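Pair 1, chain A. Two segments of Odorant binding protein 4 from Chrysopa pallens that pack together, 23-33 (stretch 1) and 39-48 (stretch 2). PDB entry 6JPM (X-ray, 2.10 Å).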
# COMPACT_ATOMS: atom_id res chain seq x y z
N LYS A 23 -9.24 12.36 -5.24
CA LYS A 23 -9.73 13.42 -4.35
C LYS A 23 -9.79 12.99 -2.89
O LYS A 23 -10.52 13.59 -2.09
CB LYS A 23 -11.10 13.93 -4.80
CG LYS A 23 -11.06 14.55 -6.17
CD LYS A 23 -10.28 15.83 -6.17
CE LYS A 23 -11.13 16.94 -5.59
NZ LYS A 23 -12.57 16.78 -5.96
N VAL A 24 -9.00 11.98 -2.51
CA VAL A 24 -8.81 11.71 -1.10
C VAL A 24 -8.23 12.96 -0.45
O VAL A 24 -7.47 13.70 -1.09
CB VAL A 24 -7.91 10.47 -0.95
CG1 VAL A 24 -6.51 10.73 -1.51
CG2 VAL A 24 -7.87 9.98 0.49
N THR A 25 -8.60 13.24 0.80
CA THR A 25 -8.08 14.43 1.46
C THR A 25 -6.78 14.12 2.19
O THR A 25 -6.46 12.96 2.49
CB THR A 25 -9.10 15.03 2.45
OG1 THR A 25 -9.28 14.17 3.59
CG2 THR A 25 -10.48 15.29 1.78
N ASP A 26 -6.03 15.19 2.51
CA ASP A 26 -4.82 15.06 3.32
C ASP A 26 -5.11 14.40 4.66
O ASP A 26 -4.34 13.55 5.12
CB ASP A 26 -4.19 16.44 3.57
CG ASP A 26 -3.46 16.99 2.36
OD1 ASP A 26 -3.41 16.33 1.29
OD2 ASP A 26 -2.91 18.11 2.49
N GLU A 27 -6.20 14.80 5.32
CA GLU A 27 -6.52 14.21 6.61
C GLU A 27 -6.87 12.73 6.48
O GLU A 27 -6.53 11.93 7.36
CB GLU A 27 -7.66 14.95 7.29
CG GLU A 27 -7.96 14.37 8.67
CD GLU A 27 -8.86 15.26 9.52
OE1 GLU A 27 -9.68 16.01 8.94
OE2 GLU A 27 -8.73 15.22 10.76
N GLN A 28 -7.57 12.34 5.41
CA GLN A 28 -7.87 10.92 5.21
C GLN A 28 -6.59 10.11 5.08
O GLN A 28 -6.47 9.04 5.69
CB GLN A 28 -8.73 10.72 3.96
CG GLN A 28 -10.20 11.01 4.17
CD GLN A 28 -10.99 10.82 2.91
OE1 GLN A 28 -10.65 11.38 1.86
NE2 GLN A 28 -12.05 10.00 2.98
N ILE A 29 -5.62 10.60 4.32
CA ILE A 29 -4.33 9.92 4.19
C ILE A 29 -3.60 9.88 5.52
O ILE A 29 -3.03 8.85 5.89
CB ILE A 29 -3.47 10.58 3.10
CG1 ILE A 29 -4.09 10.35 1.71
CG2 ILE A 29 -2.04 10.03 3.17
CD1 ILE A 29 -3.42 11.19 0.61
N ASN A 30 -3.59 11.02 6.24
CA ASN A 30 -2.91 11.09 7.53
C ASN A 30 -3.56 10.16 8.55
O ASN A 30 -2.86 9.46 9.30
CB ASN A 30 -2.90 12.54 8.04
CG ASN A 30 -2.01 13.48 7.18
OD1 ASN A 30 -1.14 13.01 6.44
ND2 ASN A 30 -2.23 14.80 7.29
N ASN A 31 -4.89 10.14 8.61
CA ASN A 31 -5.59 9.17 9.44
C ASN A 31 -5.16 7.74 9.12
O ASN A 31 -4.87 6.95 10.02
CB ASN A 31 -7.10 9.31 9.27
CG ASN A 31 -7.65 10.50 10.02
OD1 ASN A 31 -7.02 11.01 10.94
ND2 ASN A 31 -8.83 10.95 9.62
N PHE A 32 -5.09 7.40 7.84
CA PHE A 32 -4.76 6.02 7.47
C PHE A 32 -3.41 5.60 8.04
O PHE A 32 -3.27 4.50 8.59
CB PHE A 32 -4.79 5.85 5.94
CG PHE A 32 -4.94 4.40 5.50
CD1 PHE A 32 -3.87 3.53 5.55
CD2 PHE A 32 -6.18 3.91 5.08
CE1 PHE A 32 -4.00 2.18 5.18
CE2 PHE A 32 -6.32 2.57 4.70
CZ PHE A 32 -5.22 1.71 4.76
N HIS A 33 -2.41 6.48 7.95
CA HIS A 33 -1.08 6.16 8.45
C HIS A 33 -1.00 6.13 9.96
O HIS A 33 0.07 5.82 10.49
CB HIS A 33 -0.05 7.16 7.92
CG HIS A 33 0.30 6.95 6.48
ND1 HIS A 33 -0.47 7.44 5.46
CD2 HIS A 33 1.33 6.28 5.90
CE1 HIS A 33 0.07 7.10 4.30
NE2 HIS A 33 1.16 6.40 4.54
N ASP A 39 -13.50 4.16 5.50
CA ASP A 39 -13.86 3.36 4.33
C ASP A 39 -14.55 4.19 3.24
O ASP A 39 -15.21 3.63 2.36
CB ASP A 39 -14.70 2.15 4.74
CG ASP A 39 -16.10 2.52 5.25
OD1 ASP A 39 -16.51 3.71 5.22
OD2 ASP A 39 -16.81 1.58 5.68
N ASP A 40 -14.40 5.51 3.30
CA ASP A 40 -14.89 6.36 2.22
C ASP A 40 -14.26 5.91 0.90
O ASP A 40 -13.09 5.52 0.86
CB ASP A 40 -14.57 7.82 2.50
CG ASP A 40 -14.96 8.75 1.36
OD1 ASP A 40 -16.17 9.04 1.20
OD2 ASP A 40 -14.07 9.18 0.63
N LYS A 41 -15.05 5.91 -0.16
CA LYS A 41 -14.61 5.47 -1.50
C LYS A 41 -13.33 6.17 -1.97
O LYS A 41 -12.58 5.54 -2.60
CB LYS A 41 -15.80 5.55 -2.46
CG LYS A 41 -15.52 5.74 -3.93
CD LYS A 41 -16.76 5.46 -4.75
CE LYS A 41 -16.69 5.96 -6.17
NZ LYS A 41 -18.03 6.02 -6.80
N LYS A 42 -13.15 7.45 -1.63
CA LYS A 42 -11.94 8.20 -2.05
C LYS A 42 -10.69 7.59 -1.41
O LYS A 42 -9.75 7.43 -2.08
CB LYS A 42 -12.05 9.70 -1.79
CG LYS A 42 -13.24 10.41 -2.40
CD LYS A 42 -13.24 11.88 -2.16
CE LYS A 42 -14.16 12.32 -1.05
NZ LYS A 42 -13.75 11.89 0.29
N MET A 43 -10.73 7.26 -0.14
CA MET A 43 -9.59 6.63 0.55
C MET A 43 -9.34 5.26 -0.09
O MET A 43 -8.23 4.97 -0.32
CB MET A 43 -9.92 6.46 2.02
CG MET A 43 -8.80 5.94 2.86
SD MET A 43 -7.45 7.06 2.98
CE MET A 43 -6.25 6.26 1.96
N MET A 44 -10.40 4.50 -0.34
CA MET A 44 -10.33 3.15 -0.95
C MET A 44 -9.72 3.23 -2.35
O MET A 44 -8.80 2.53 -2.61
CB MET A 44 -11.69 2.45 -0.98
CG MET A 44 -12.13 1.97 0.36
SD MET A 44 -13.52 0.88 0.50
CE MET A 44 -14.59 1.44 -0.80
N CYS A 45 -10.19 4.15 -3.15
CA CYS A 45 -9.69 4.31 -4.53
C CYS A 45 -8.26 4.83 -4.53
O CYS A 45 -7.56 4.44 -5.36
CB CYS A 45 -10.71 4.99 -5.43
SG CYS A 45 -12.16 3.93 -5.64
N TYR A 46 -7.89 5.64 -3.55
CA TYR A 46 -6.49 6.11 -3.43
C TYR A 46 -5.58 4.90 -3.20
O TYR A 46 -4.63 4.82 -3.84
CB TYR A 46 -6.31 7.16 -2.34
CG TYR A 46 -4.88 7.51 -2.05
CD1 TYR A 46 -4.20 8.40 -2.84
CD2 TYR A 46 -4.21 6.94 -0.99
CE1 TYR A 46 -2.89 8.73 -2.57
CE2 TYR A 46 -2.90 7.27 -0.70
CZ TYR A 46 -2.24 8.16 -1.51
OH TYR A 46 -0.96 8.49 -1.28
N MET A 47 -5.92 4.04 -2.25
CA MET A 47 -5.13 2.82 -1.97
C MET A 47 -5.06 1.93 -3.22
O MET A 47 -4.03 1.39 -3.50
CB MET A 47 -5.63 2.06 -0.74
CG MET A 47 -5.32 2.73 0.61
SD MET A 47 -3.85 3.76 0.71
CE MET A 47 -2.58 2.53 0.66
N ASN A 48 -6.16 1.80 -3.95
CA ASN A 48 -6.18 1.02 -5.20
C ASN A 48 -5.20 1.63 -6.21
O ASN A 48 -4.45 0.94 -6.79
CB ASN A 48 -7.57 0.90 -5.79
CG ASN A 48 -7.56 -0.03 -6.98
OD1 ASN A 48 -7.24 -1.18 -6.87
ND2 ASN A 48 -7.84 0.50 -8.13

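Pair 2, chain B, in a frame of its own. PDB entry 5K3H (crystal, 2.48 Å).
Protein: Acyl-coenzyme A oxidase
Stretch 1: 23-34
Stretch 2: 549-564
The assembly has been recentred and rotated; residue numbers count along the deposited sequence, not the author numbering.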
# COMPACT_ATOMS: atom_id res chain seq x y z
N ALA B 23 -20.07 13.56 -21.40
CA ALA B 23 -18.81 13.72 -22.14
C ALA B 23 -18.92 14.85 -23.16
O ALA B 23 -19.91 14.99 -23.87
CB ALA B 23 -18.43 12.42 -22.86
N THR B 24 -17.86 15.66 -23.24
CA THR B 24 -17.73 16.73 -24.21
C THR B 24 -16.79 16.37 -25.35
O THR B 24 -16.43 17.25 -26.15
CB THR B 24 -17.17 17.95 -23.53
OG1 THR B 24 -15.82 17.65 -23.18
CG2 THR B 24 -17.95 18.25 -22.27
N PHE B 25 -16.36 15.10 -25.44
CA PHE B 25 -15.41 14.67 -26.45
C PHE B 25 -15.66 13.21 -26.79
O PHE B 25 -16.25 12.45 -26.00
CB PHE B 25 -13.95 14.86 -25.99
CG PHE B 25 -13.57 14.04 -24.79
CD1 PHE B 25 -13.79 14.51 -23.50
CD2 PHE B 25 -13.00 12.78 -24.95
CE1 PHE B 25 -13.47 13.75 -22.41
CE2 PHE B 25 -12.68 12.00 -23.85
CZ PHE B 25 -12.90 12.48 -22.60
N ASP B 26 -15.15 12.83 -27.96
CA ASP B 26 -15.28 11.48 -28.52
C ASP B 26 -14.19 10.57 -27.93
O ASP B 26 -13.00 10.78 -28.18
CB ASP B 26 -15.17 11.61 -30.04
CG ASP B 26 -15.15 10.27 -30.76
OD1 ASP B 26 -15.30 9.20 -30.13
OD2 ASP B 26 -14.94 10.29 -32.00
N THR B 27 -14.60 9.52 -27.22
CA THR B 27 -13.61 8.71 -26.52
C THR B 27 -12.77 7.86 -27.47
O THR B 27 -11.63 7.51 -27.12
CB THR B 27 -14.27 7.82 -25.45
OG1 THR B 27 -15.22 6.92 -26.04
CG2 THR B 27 -14.99 8.67 -24.40
N HIS B 28 -13.27 7.54 -28.68
CA HIS B 28 -12.41 6.92 -29.68
C HIS B 28 -11.25 7.84 -30.04
O HIS B 28 -10.13 7.37 -30.28
CB HIS B 28 -13.18 6.58 -30.97
CG HIS B 28 -14.05 5.36 -30.90
ND1 HIS B 28 -13.98 4.45 -29.87
CD2 HIS B 28 -15.01 4.91 -31.74
CE1 HIS B 28 -14.86 3.48 -30.08
NE2 HIS B 28 -15.50 3.74 -31.21
N ALA B 29 -11.52 9.16 -30.13
CA ALA B 29 -10.49 10.14 -30.48
C ALA B 29 -9.51 10.34 -29.34
O ALA B 29 -8.30 10.51 -29.57
CB ALA B 29 -11.15 11.47 -30.86
N MET B 30 -10.00 10.30 -28.11
CA MET B 30 -9.10 10.35 -26.96
C MET B 30 -8.25 9.09 -26.87
O MET B 30 -7.08 9.17 -26.49
CB MET B 30 -9.89 10.54 -25.66
CG MET B 30 -9.02 10.79 -24.42
SD MET B 30 -8.06 12.33 -24.55
CE MET B 30 -9.26 13.54 -23.96
N ALA B 31 -8.84 7.92 -27.16
CA ALA B 31 -8.06 6.69 -27.21
C ALA B 31 -6.90 6.79 -28.21
O ALA B 31 -5.78 6.37 -27.89
CB ALA B 31 -8.97 5.50 -27.56
N ALA B 32 -7.14 7.36 -29.39
CA ALA B 32 -6.06 7.54 -30.37
C ALA B 32 -4.97 8.47 -29.84
O ALA B 32 -3.77 8.26 -30.09
CB ALA B 32 -6.63 8.09 -31.68
N GLN B 33 -5.37 9.51 -29.10
CA GLN B 33 -4.39 10.36 -28.42
C GLN B 33 -3.55 9.56 -27.42
O GLN B 33 -2.31 9.66 -27.41
CB GLN B 33 -5.12 11.51 -27.74
CG GLN B 33 -4.27 12.70 -27.44
CD GLN B 33 -3.50 13.22 -28.63
OE1 GLN B 33 -2.29 13.35 -28.56
NE2 GLN B 33 -4.18 13.53 -29.71
N ILE B 34 -4.19 8.72 -26.60
CA ILE B 34 -3.49 7.96 -25.56
C ILE B 34 -2.51 6.97 -26.17
O ILE B 34 -1.41 6.77 -25.65
CB ILE B 34 -4.50 7.23 -24.64
CG1 ILE B 34 -5.30 8.21 -23.76
CG2 ILE B 34 -3.81 6.17 -23.77
CD1 ILE B 34 -6.46 7.57 -23.07
N ARG B 549 3.42 20.31 -23.11
CA ARG B 549 3.85 20.21 -24.50
C ARG B 549 2.82 19.47 -25.34
O ARG B 549 2.40 19.95 -26.39
CB ARG B 549 5.19 19.51 -24.56
CG ARG B 549 6.29 20.18 -25.34
CD ARG B 549 7.63 19.48 -25.06
NE ARG B 549 8.49 20.26 -24.19
CZ ARG B 549 8.97 19.86 -23.02
NH1 ARG B 549 8.69 18.66 -22.54
NH2 ARG B 549 9.75 20.68 -22.32
N ARG B 550 2.36 18.31 -24.85
CA ARG B 550 1.40 17.51 -25.60
C ARG B 550 0.10 18.29 -25.85
O ARG B 550 -0.41 18.29 -26.98
CB ARG B 550 1.09 16.21 -24.86
CG ARG B 550 -0.08 15.42 -25.45
CD ARG B 550 0.21 14.94 -26.88
NE ARG B 550 1.23 13.91 -26.83
CZ ARG B 550 1.00 12.61 -26.94
NH1 ARG B 550 -0.23 12.16 -27.13
NH2 ARG B 550 2.01 11.75 -26.85
N VAL B 551 -0.40 18.99 -24.83
CA VAL B 551 -1.67 19.70 -24.99
C VAL B 551 -1.57 20.75 -26.08
O VAL B 551 -2.49 20.92 -26.88
CB VAL B 551 -2.11 20.33 -23.66
CG1 VAL B 551 -3.28 21.24 -23.90
CG2 VAL B 551 -2.49 19.24 -22.67
N ASN B 552 -0.44 21.46 -26.15
CA ASN B 552 -0.27 22.51 -27.15
C ASN B 552 -0.27 21.96 -28.56
O ASN B 552 -0.70 22.65 -29.49
CB ASN B 552 1.04 23.27 -26.91
CG ASN B 552 0.98 24.12 -25.68
OD1 ASN B 552 -0.09 24.63 -25.32
ND2 ASN B 552 2.12 24.29 -25.02
N GLU B 553 0.19 20.73 -28.76
CA GLU B 553 0.27 20.19 -30.10
C GLU B 553 -1.06 19.70 -30.63
O GLU B 553 -1.17 19.42 -31.84
CB GLU B 553 1.26 19.02 -30.15
CG GLU B 553 2.72 19.37 -29.85
CD GLU B 553 3.58 18.11 -29.77
OE1 GLU B 553 3.01 17.02 -30.01
OE2 GLU B 553 4.80 18.20 -29.46
N ILE B 554 -2.08 19.59 -29.78
CA ILE B 554 -3.31 18.91 -30.19
C ILE B 554 -4.18 19.87 -30.96
O ILE B 554 -4.42 21.00 -30.52
CB ILE B 554 -4.04 18.34 -28.97
CG1 ILE B 554 -3.25 17.17 -28.38
CG2 ILE B 554 -5.44 17.84 -29.35
CD1 ILE B 554 -3.80 16.70 -27.06
N GLY B 555 -4.68 19.42 -32.11
CA GLY B 555 -5.51 20.25 -32.97
C GLY B 555 -7.00 20.12 -32.72
O GLY B 555 -7.72 21.12 -32.76
N ASP B 556 -7.46 18.90 -32.45
CA ASP B 556 -8.87 18.66 -32.13
C ASP B 556 -9.29 19.46 -30.89
O ASP B 556 -8.80 19.20 -29.79
CB ASP B 556 -9.08 17.15 -31.93
CG ASP B 556 -10.54 16.76 -31.76
OD1 ASP B 556 -11.32 17.57 -31.21
OD2 ASP B 556 -10.89 15.62 -32.17
N ILE B 557 -10.19 20.41 -31.06
CA ILE B 557 -10.47 21.38 -29.99
C ILE B 557 -11.14 20.72 -28.78
O ILE B 557 -10.82 21.05 -27.63
CB ILE B 557 -11.33 22.54 -30.54
CG1 ILE B 557 -10.48 23.44 -31.43
CG2 ILE B 557 -11.91 23.35 -29.42
CD1 ILE B 557 -11.30 24.46 -32.25
N THR B 558 -12.05 19.76 -28.99
CA THR B 558 -12.73 19.16 -27.83
C THR B 558 -11.78 18.30 -27.01
O THR B 558 -11.88 18.26 -25.78
CB THR B 558 -13.97 18.36 -28.26
OG1 THR B 558 -13.63 17.32 -29.21
CG2 THR B 558 -15.01 19.28 -28.88
N ILE B 559 -10.84 17.62 -27.67
CA ILE B 559 -9.80 16.85 -26.99
C ILE B 559 -8.83 17.77 -26.26
O ILE B 559 -8.41 17.49 -25.13
CB ILE B 559 -9.06 15.97 -28.02
CG1 ILE B 559 -10.02 14.96 -28.65
CG2 ILE B 559 -7.81 15.33 -27.40
CD1 ILE B 559 -10.68 13.97 -27.66
N LYS B 560 -8.42 18.87 -26.89
CA LYS B 560 -7.44 19.76 -26.28
C LYS B 560 -8.02 20.46 -25.05
O LYS B 560 -7.30 20.68 -24.06
CB LYS B 560 -6.97 20.76 -27.33
CG LYS B 560 -6.04 21.85 -26.83
CD LYS B 560 -5.70 22.74 -28.01
CE LYS B 560 -4.75 23.86 -27.65
NZ LYS B 560 -3.68 23.89 -28.68
N GLU B 561 -9.31 20.82 -25.10
CA GLU B 561 -9.96 21.41 -23.94
C GLU B 561 -10.15 20.41 -22.81
O GLU B 561 -10.16 20.80 -21.64
CB GLU B 561 -11.32 21.98 -24.35
CG GLU B 561 -11.20 23.19 -25.25
CD GLU B 561 -12.54 23.86 -25.49
OE1 GLU B 561 -13.59 23.18 -25.32
OE2 GLU B 561 -12.52 25.09 -25.78
N ALA B 562 -10.37 19.13 -23.13
CA ALA B 562 -10.49 18.13 -22.08
C ALA B 562 -9.16 17.93 -21.37
O ALA B 562 -9.10 17.88 -20.14
CB ALA B 562 -10.99 16.80 -22.66
N LEU B 563 -8.08 17.79 -22.15
CA LEU B 563 -6.77 17.60 -21.55
C LEU B 563 -6.25 18.87 -20.90
O LEU B 563 -5.53 18.82 -19.91
CB LEU B 563 -5.80 17.10 -22.61
CG LEU B 563 -6.16 15.68 -23.04
CD1 LEU B 563 -5.20 15.18 -24.10
CD2 LEU B 563 -6.18 14.73 -21.82
N SER B 564 -6.63 20.03 -21.44
CA SER B 564 -6.24 21.28 -20.81
C SER B 564 -6.87 21.42 -19.44
O SER B 564 -6.24 21.92 -18.51
CB SER B 564 -6.61 22.44 -21.72
OG SER B 564 -6.47 23.69 -21.07
O HOH W 1 -13.88 19.04 -24.08
O HOH W 2 -14.41 14.97 -30.03

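Pair 1 and pair 2 bring two helices together in the same way. Helix 26-32 meets helix 41-48 in pair 1 at a signed crossing angle of -68°, with axes 10.3 Å apart at closest approach; helices 27-34 and 557-564 of pair 2 cross at -67° and 10.2 Å. Fourteen central residues superpose with an RMSD of 0.5 Å, and the buried surface is nearly equal, 521 and 512 Å². In both, the backbones come nearest just before the first helix, at Val A24 and Lys A42 (CA to CA 4.8 Å) and at the matching Phe B25 and Thr B558 (CA to CA 5.4 Å).

Both second helices begin with a capping aspartate. Asp A40 OD2 accepts from Lys A42 N at 3.0 Å, and Asp B556 OD1 accepts a weak bond from Thr B558 N at 3.2 Å. The carboxylate suits this place because the first turn of a helix leaves amides without backbone acceptors. In pair 1 the same oxygen does more: Asp A40 OD2 also receives Gln A28 NE2 at 3.2 Å and forms a salt bridge with Lys A42 NZ at 2.7 Å. Gln A28 thus links the two segments, while its OE1 accepts from Thr A25 N at 3.0 Å. Its counterpart, Ala B29, has only a methyl to offer, and its CB rests 4.1 Å from Ile B559 CD1.

At the Lys A42 position, the long lysine lays CD 3.2 Å from Lys A23 O. At the matching Thr B558 two waters take part: water 1 joins Thr B24 OG1 (2.6 Å) to Thr B558 O (2.7 Å), and water 2 joins Asp B26 N (3.1 Å) to Thr B558 OG1 (2.6 Å), meeting the amide that Gln A28 OE1 meets in pair 1.

The apolar centre is filled by an exchange of bulk. Pair 1 sets small Val A24 against large Tyr A46, with CG1 of the valine 3.5 Å from CD1 of the tyrosine; pair 2 sets large Phe B25 against small Ala B562, with CD1 of the phenylalanine 3.7 Å from CB of the alanine. Beside them, Ile A29 CD1 lies over a face of the Tyr A46 ring, 3.9 Å from its CZ, in a CH-pi contact. Met B30, at the matching position, is long and flexible enough to bring its CE within 3.9 Å of both Ala B562 CB and Leu B563 CG.

Met A43 and Ile B559 occupy the middle of each contact. Met A43 SD approaches Val A24 CG2 at 3.9 Å, and its CE reaches Phe A32 CD2 at 3.9 Å; Ile B559 CD1 reaches Phe B25 CD2 at 3.8 Å and Met B30 CE at 4.0 Å.

One turn farther along, Phe A32 offers a ring face to Met A47, whose CG is 4.2 Å from its CE2. Gln B33 combines apolar and polar contacts: its CG lies 4.3 Å from Leu B563 CD1, while its OE1 accepts from Arg B550 NH1 at 2.8 Å.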